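Local coordinates for tetratricopeptide repeat protein (Parabacteroides merdae ATCC 43184, PDB 4R7S) that is of unknown function but, as a tetratricopeptide repeat protein built of stacked helical hairpins, probably offers a scaffold for binding other proteins or peptides, at residues L7-K10 against S11-F14; A23-S26 against L27-M31; Y41-L44 against T45-G48. All coordinates share one frame; numbering follows the deposited sequence.

Interaction 1. Residues L7-K10 against S11-F14. With EDO (1,2-ethanediol), chain E.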
# COMPACT_ATOMS: atom_id res chain seq x y z
N LEU A 7 -30.34 4.50 13.12
CA LEU A 7 -29.69 3.48 12.30
C LEU A 7 -28.24 3.87 12.07
O LEU A 7 -27.36 3.03 12.23
CB LEU A 7 -30.45 3.24 10.98
CG LEU A 7 -31.75 2.43 11.13
CD1 LEU A 7 -32.68 2.66 9.96
CD2 LEU A 7 -31.48 0.94 11.33
N ILE A 8 -27.97 5.17 11.80
CA ILE A 8 -26.61 5.68 11.65
C ILE A 8 -25.85 5.52 12.98
O ILE A 8 -24.71 5.07 12.98
CB ILE A 8 -26.60 7.14 11.14
CG1 ILE A 8 -27.18 7.25 9.71
CG2 ILE A 8 -25.17 7.72 11.20
CD1 ILE A 8 -27.40 8.74 9.24
N GLU A 9 -26.51 5.83 14.09
CA GLU A 9 -25.94 5.69 15.42
C GLU A 9 -25.58 4.22 15.70
O GLU A 9 -24.46 3.97 16.17
CB GLU A 9 -26.88 6.28 16.50
CG GLU A 9 -26.46 6.02 17.95
CD GLU A 9 -25.06 6.39 18.43
OE1 GLU A 9 -24.28 7.00 17.66
OE2 GLU A 9 -24.75 6.06 19.60
N LYS A 10 -26.45 3.25 15.35
CA LYS A 10 -26.14 1.82 15.52
C LYS A 10 -24.93 1.42 14.66
O LYS A 10 -24.08 0.64 15.14
CB LYS A 10 -27.32 0.93 15.18
CG LYS A 10 -28.43 0.92 16.21
CD LYS A 10 -29.37 -0.23 15.89
CE LYS A 10 -30.63 -0.24 16.71
NZ LYS A 10 -31.49 -1.41 16.36
N SER A 11 -24.81 2.00 13.43
CA SER A 11 -23.68 1.70 12.55
C SER A 11 -22.36 2.09 13.23
O SER A 11 -21.43 1.29 13.26
CB SER A 11 -23.83 2.35 11.17
OG SER A 11 -23.38 3.70 11.10
N TYR A 12 -22.32 3.29 13.85
CA TYR A 12 -21.13 3.77 14.57
C TYR A 12 -20.77 2.84 15.74
O TYR A 12 -19.61 2.43 15.85
CB TYR A 12 -21.36 5.20 15.11
CG TYR A 12 -21.53 6.27 14.06
CD1 TYR A 12 -20.83 6.21 12.86
CD2 TYR A 12 -22.30 7.40 14.31
CE1 TYR A 12 -20.93 7.23 11.91
CE2 TYR A 12 -22.39 8.44 13.38
CZ TYR A 12 -21.71 8.34 12.18
OH TYR A 12 -21.81 9.33 11.25
N ASP A 13 -21.78 2.51 16.60
CA ASP A 13 -21.54 1.63 17.74
C ASP A 13 -21.05 0.25 17.25
O ASP A 13 -20.14 -0.31 17.89
CB ASP A 13 -22.78 1.50 18.64
CG ASP A 13 -23.04 2.68 19.57
OD1 ASP A 13 -22.05 3.31 20.05
OD2 ASP A 13 -24.23 2.95 19.87
N PHE A 14 -21.60 -0.27 16.12
CA PHE A 14 -21.18 -1.57 15.56
C PHE A 14 -19.74 -1.50 14.99
O PHE A 14 -19.00 -2.49 15.05
CB PHE A 14 -22.13 -2.06 14.46
CG PHE A 14 -23.43 -2.70 14.90
CD1 PHE A 14 -23.44 -3.72 15.86
CD2 PHE A 14 -24.63 -2.36 14.29
CE1 PHE A 14 -24.64 -4.33 16.25
CE2 PHE A 14 -25.84 -2.96 14.69
CZ PHE A 14 -25.83 -3.95 15.65
C1 EDO E . -34.21 2.93 13.98
O1 EDO E . -35.49 2.50 13.57
C2 EDO E . -33.67 2.03 15.13
O2 EDO E . -33.16 0.81 14.61
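I8 and Y12 lie side by side, one helical turn apart, and point the same way. The CG2 branch of I8 touches the outer end of the Y12 ring, with CE2 of Y12 3.6 Å from CG2 of I8. CG2 comes down this side because it stands opposite the backbone N of I8, beside the carbonyl carbon. The I8 carbonyl oxygen lies over one face of the same ring, offset toward the rim. E9 meets the ring differently: OE1 of E9 comes to its edge, in plane, and the carboxylate is turned 75° from the ring.

I8 O accepts twice. OG of S11 bonds it at 2.7 Å, in the carbonyl plane on a lone pair, and N of Y12 bonds it at 3.1 Å. An alanine in place of S11 removes the hydroxyl, and I8 O would probably be left to the Y12 amide, with the contact to L27 likely to thin. K10 reaches extended to a 1,2-ethanediol, where NZ makes a weak bond to O2.

All of this lies on helix 2-16, within a tetratricopeptide repeat range. S11 and F14 face the next helix, 20-33, where S11 meets L27 and F14 packs on S22, A23 and S26. Such packing of one helix on the next is that of the family's helical hairpin.

Interaction 2. Residues A23-S26 against L27-M31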
# COMPACT_ATOMS: atom_id res chain seq x y z
N ALA A 23 -22.73 -3.30 11.11
CA ALA A 23 -22.54 -1.89 10.76
C ALA A 23 -22.99 -1.62 9.30
O ALA A 23 -23.76 -0.69 9.08
CB ALA A 23 -21.09 -1.47 10.96
N GLU A 24 -22.60 -2.52 8.35
CA GLU A 24 -23.00 -2.51 6.94
C GLU A 24 -24.52 -2.50 6.77
O GLU A 24 -25.04 -1.70 5.98
CB GLU A 24 -22.41 -3.74 6.22
CG GLU A 24 -22.92 -3.93 4.81
CD GLU A 24 -22.01 -4.73 3.90
OE1 GLU A 24 -20.95 -5.18 4.39
OE2 GLU A 24 -22.34 -4.89 2.70
N GLU A 25 -25.22 -3.40 7.49
CA GLU A 25 -26.67 -3.53 7.43
C GLU A 25 -27.38 -2.28 7.96
O GLU A 25 -28.35 -1.83 7.34
CB GLU A 25 -27.17 -4.77 8.18
CG GLU A 25 -27.87 -5.78 7.28
CD GLU A 25 -28.91 -5.22 6.33
OE1 GLU A 25 -29.93 -4.66 6.81
OE2 GLU A 25 -28.70 -5.31 5.10
N SER A 26 -26.89 -1.70 9.08
CA SER A 26 -27.46 -0.47 9.65
C SER A 26 -27.39 0.67 8.63
O SER A 26 -28.39 1.37 8.43
CB SER A 26 -26.75 -0.08 10.94
OG SER A 26 -26.91 -1.11 11.90
N LEU A 27 -26.25 0.80 7.92
CA LEU A 27 -26.05 1.82 6.88
C LEU A 27 -27.01 1.62 5.71
O LEU A 27 -27.69 2.57 5.30
CB LEU A 27 -24.59 1.87 6.40
CG LEU A 27 -23.62 2.56 7.38
CD1 LEU A 27 -22.21 2.51 6.90
CD2 LEU A 27 -23.98 3.99 7.62
N LYS A 28 -27.11 0.37 5.22
CA LYS A 28 -28.02 -0.01 4.14
C LYS A 28 -29.45 0.25 4.53
O LYS A 28 -30.21 0.79 3.72
CB LYS A 28 -27.83 -1.48 3.78
CG LYS A 28 -26.71 -1.70 2.79
CD LYS A 28 -26.55 -3.18 2.44
CE LYS A 28 -25.28 -3.44 1.68
NZ LYS A 28 -24.95 -4.88 1.67
N ALA A 29 -29.80 -0.06 5.80
CA ALA A 29 -31.15 0.15 6.32
C ALA A 29 -31.47 1.65 6.41
O ALA A 29 -32.56 2.09 6.02
CB ALA A 29 -31.30 -0.52 7.67
N ALA A 30 -30.51 2.44 6.91
CA ALA A 30 -30.69 3.88 7.01
C ALA A 30 -31.01 4.46 5.63
O ALA A 30 -32.02 5.15 5.49
CB ALA A 30 -29.44 4.54 7.59
N MSE A 31 -30.26 4.04 4.60
CA MSE A 31 -30.47 4.51 3.22
C MSE A 31 -31.77 4.03 2.56
O MSE A 31 -32.26 4.69 1.64
CB MSE A 31 -29.27 4.17 2.37
CG MSE A 31 -28.15 5.13 2.66
SE MSE A 31 -26.63 4.80 1.61
CE MSE A 31 -27.54 4.78 -0.24
O HOH W 1 -25.93 -6.02 4.06
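The carboxylate of E24 is the flat group that meets K28, and it is met at one oxygen. NZ of K28 approaches OE2 of E24 at 2.8 Å, on the anti side and 20° out of the carboxylate plane. The pair is a salt bridge. The two side chains run alongside each other and point the same way, with CE of K28 3.4 Å from OE2 of E24. Both chains are extended beyond CG, which brings the two charged ends level although their backbones are a turn apart.

The carboxylate of E25 does not touch the ammonium group directly. Its side chain crosses K28 at about a right angle, and its OE2 lies 4.0 Å from CD of K28. A water joins the two: it donates to OE2 of E25 at 3.0 Å and accepts from NZ of K28 at 2.8 Å. The ammonium group is thus held by one acid directly and by the other through water.

The backbone repeats the i to i+4 pattern, with A30 N bonded to S26 O at 2.8 Å. The small A29 stays close to the turn before it: its CB is 3.2 Å from E25 O.

E24 has further partners beyond this turn. OE2 also takes K56 and Q51, and OE1 takes Q54, so the acid is gripped at both oxygens. Helix 20-33 packs on both the helix before it and the helix after it, as in the tetratricopeptide repeat fold. A23, S26 and L27 pack on helix 2-16, while E24, L27 and M31, a selenomethionine, reach helix 40-52.

Interaction 3. Residues Y41-L44 against T45-G48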
# COMPACT_ATOMS: atom_id res chain seq x y z
N TYR A 41 -24.37 10.43 0.64
CA TYR A 41 -23.03 10.26 0.07
C TYR A 41 -22.00 9.99 1.23
O TYR A 41 -20.99 9.32 1.02
CB TYR A 41 -22.63 11.50 -0.77
CG TYR A 41 -22.19 12.65 0.10
CD1 TYR A 41 -23.12 13.48 0.72
CD2 TYR A 41 -20.84 12.85 0.40
CE1 TYR A 41 -22.73 14.49 1.60
CE2 TYR A 41 -20.43 13.86 1.28
CZ TYR A 41 -21.38 14.68 1.87
OH TYR A 41 -20.98 15.68 2.73
N ALA A 42 -22.27 10.53 2.43
CA ALA A 42 -21.39 10.31 3.56
C ALA A 42 -21.56 8.90 4.08
O ALA A 42 -20.58 8.26 4.46
CB ALA A 42 -21.68 11.31 4.67
N LEU A 43 -22.80 8.40 4.05
CA LEU A 43 -23.12 7.06 4.51
C LEU A 43 -22.50 6.05 3.56
O LEU A 43 -21.92 5.06 4.02
CB LEU A 43 -24.64 6.84 4.62
CG LEU A 43 -25.37 7.70 5.66
CD1 LEU A 43 -26.79 7.16 5.89
CD2 LEU A 43 -24.58 7.76 6.97
N LEU A 44 -22.56 6.35 2.23
CA LEU A 44 -21.98 5.50 1.19
C LEU A 44 -20.46 5.43 1.33
O LEU A 44 -19.89 4.37 1.08
CB LEU A 44 -22.39 5.95 -0.22
CG LEU A 44 -23.83 5.60 -0.58
CD1 LEU A 44 -24.44 6.61 -1.54
CD2 LEU A 44 -23.97 4.18 -1.07
N THR A 45 -19.81 6.50 1.82
CA THR A 45 -18.36 6.53 2.01
C THR A 45 -17.99 5.54 3.12
O THR A 45 -17.14 4.67 2.87
CB THR A 45 -17.82 7.96 2.27
OG1 THR A 45 -18.36 8.86 1.30
CG2 THR A 45 -16.33 8.03 2.17
N ASN A 46 -18.66 5.64 4.31
CA ASN A 46 -18.49 4.75 5.47
C ASN A 46 -18.74 3.30 5.07
O ASN A 46 -17.92 2.44 5.38
CB ASN A 46 -19.46 5.13 6.60
CG ASN A 46 -19.30 6.50 7.22
OD1 ASN A 46 -18.19 7.04 7.35
ND2 ASN A 46 -20.44 7.05 7.69
N LEU A 47 -19.84 3.04 4.34
CA LEU A 47 -20.22 1.72 3.84
C LEU A 47 -19.09 1.15 2.98
O LEU A 47 -18.65 0.03 3.22
CB LEU A 47 -21.55 1.78 3.06
CG LEU A 47 -22.08 0.47 2.46
CD1 LEU A 47 -22.53 -0.52 3.53
CD2 LEU A 47 -23.26 0.74 1.52
N GLY A 48 -18.57 1.95 2.05
CA GLY A 48 -17.45 1.56 1.20
C GLY A 48 -16.27 1.07 2.01
O GLY A 48 -15.74 -0.01 1.72
O HOH W 2 -18.56 9.97 5.71
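The carbonyl oxygen of Y41 is gripped twice by T45. OG1 of T45 donates to Y41 O at 2.7 Å, and N of T45 donates to the same atom at 3.2 Å. The hydroxyl is tilted 19° from the carbonyl plane. The amide sits higher, 38° out of the plane, and its N-H is bent well away from a straight line. The side-chain bond is the shorter of the two. OG1 of T45 stands anti to its own carbonyl carbon and beside its N, which brings it back to the same oxygen as the amide. T45 N also makes a weak bond to A42 O.

A42 O is the next acceptor. N of N46 bonds it at 3.3 Å, almost straight at 172°. A water donates to A42 O at 2.9 Å and makes a weak second bond to OD1 of N46. The ND2 branch of N46 also lies near A42 O, but at an angle too poor for a bond.

These residues belong to helix 40-52, within a sequence range assigned to the tetratricopeptide repeat family, whose folds stack antiparallel helix pairs. L43 turns to the helices before it in the chain, packing on Y4, I8 and L27. L44 touches M31 of helix 20-33, and S66 and A67 of helix 57-68. Y41 stacks its ring with H71.

L47 closes the next turn. Its N bonds L43 O at 2.9 Å, and its CB lies 3.4 Å from the same oxygen. The contact between CD2 of L44 and CD2 of L47 is loose, at 4.4 Å. G48 N bonds L44 O at 2.9 Å.

How the interactions relate
From the N terminus the three contacts come in series, and none nests in or crosses another. Each closes a turn within a single helix: interaction 1 on helix 2-16, interaction 2 on helix 20-33, interaction 3 on helix 40-52. Interactions 1 and 2 pack closely, with CD2 of L27 3.5 Å from OG of S11. Interactions 2 and 3 meet through the other branch, where CD1 of L27 is 3.5 Å from N of L47, and through M31 on L44. L27 thus links its helix to both others. Interactions 1 and 3 also touch, where CD1 of I8 lies 3.7 Å from CD2 of L43. Together they tie the first three helices into one packed group.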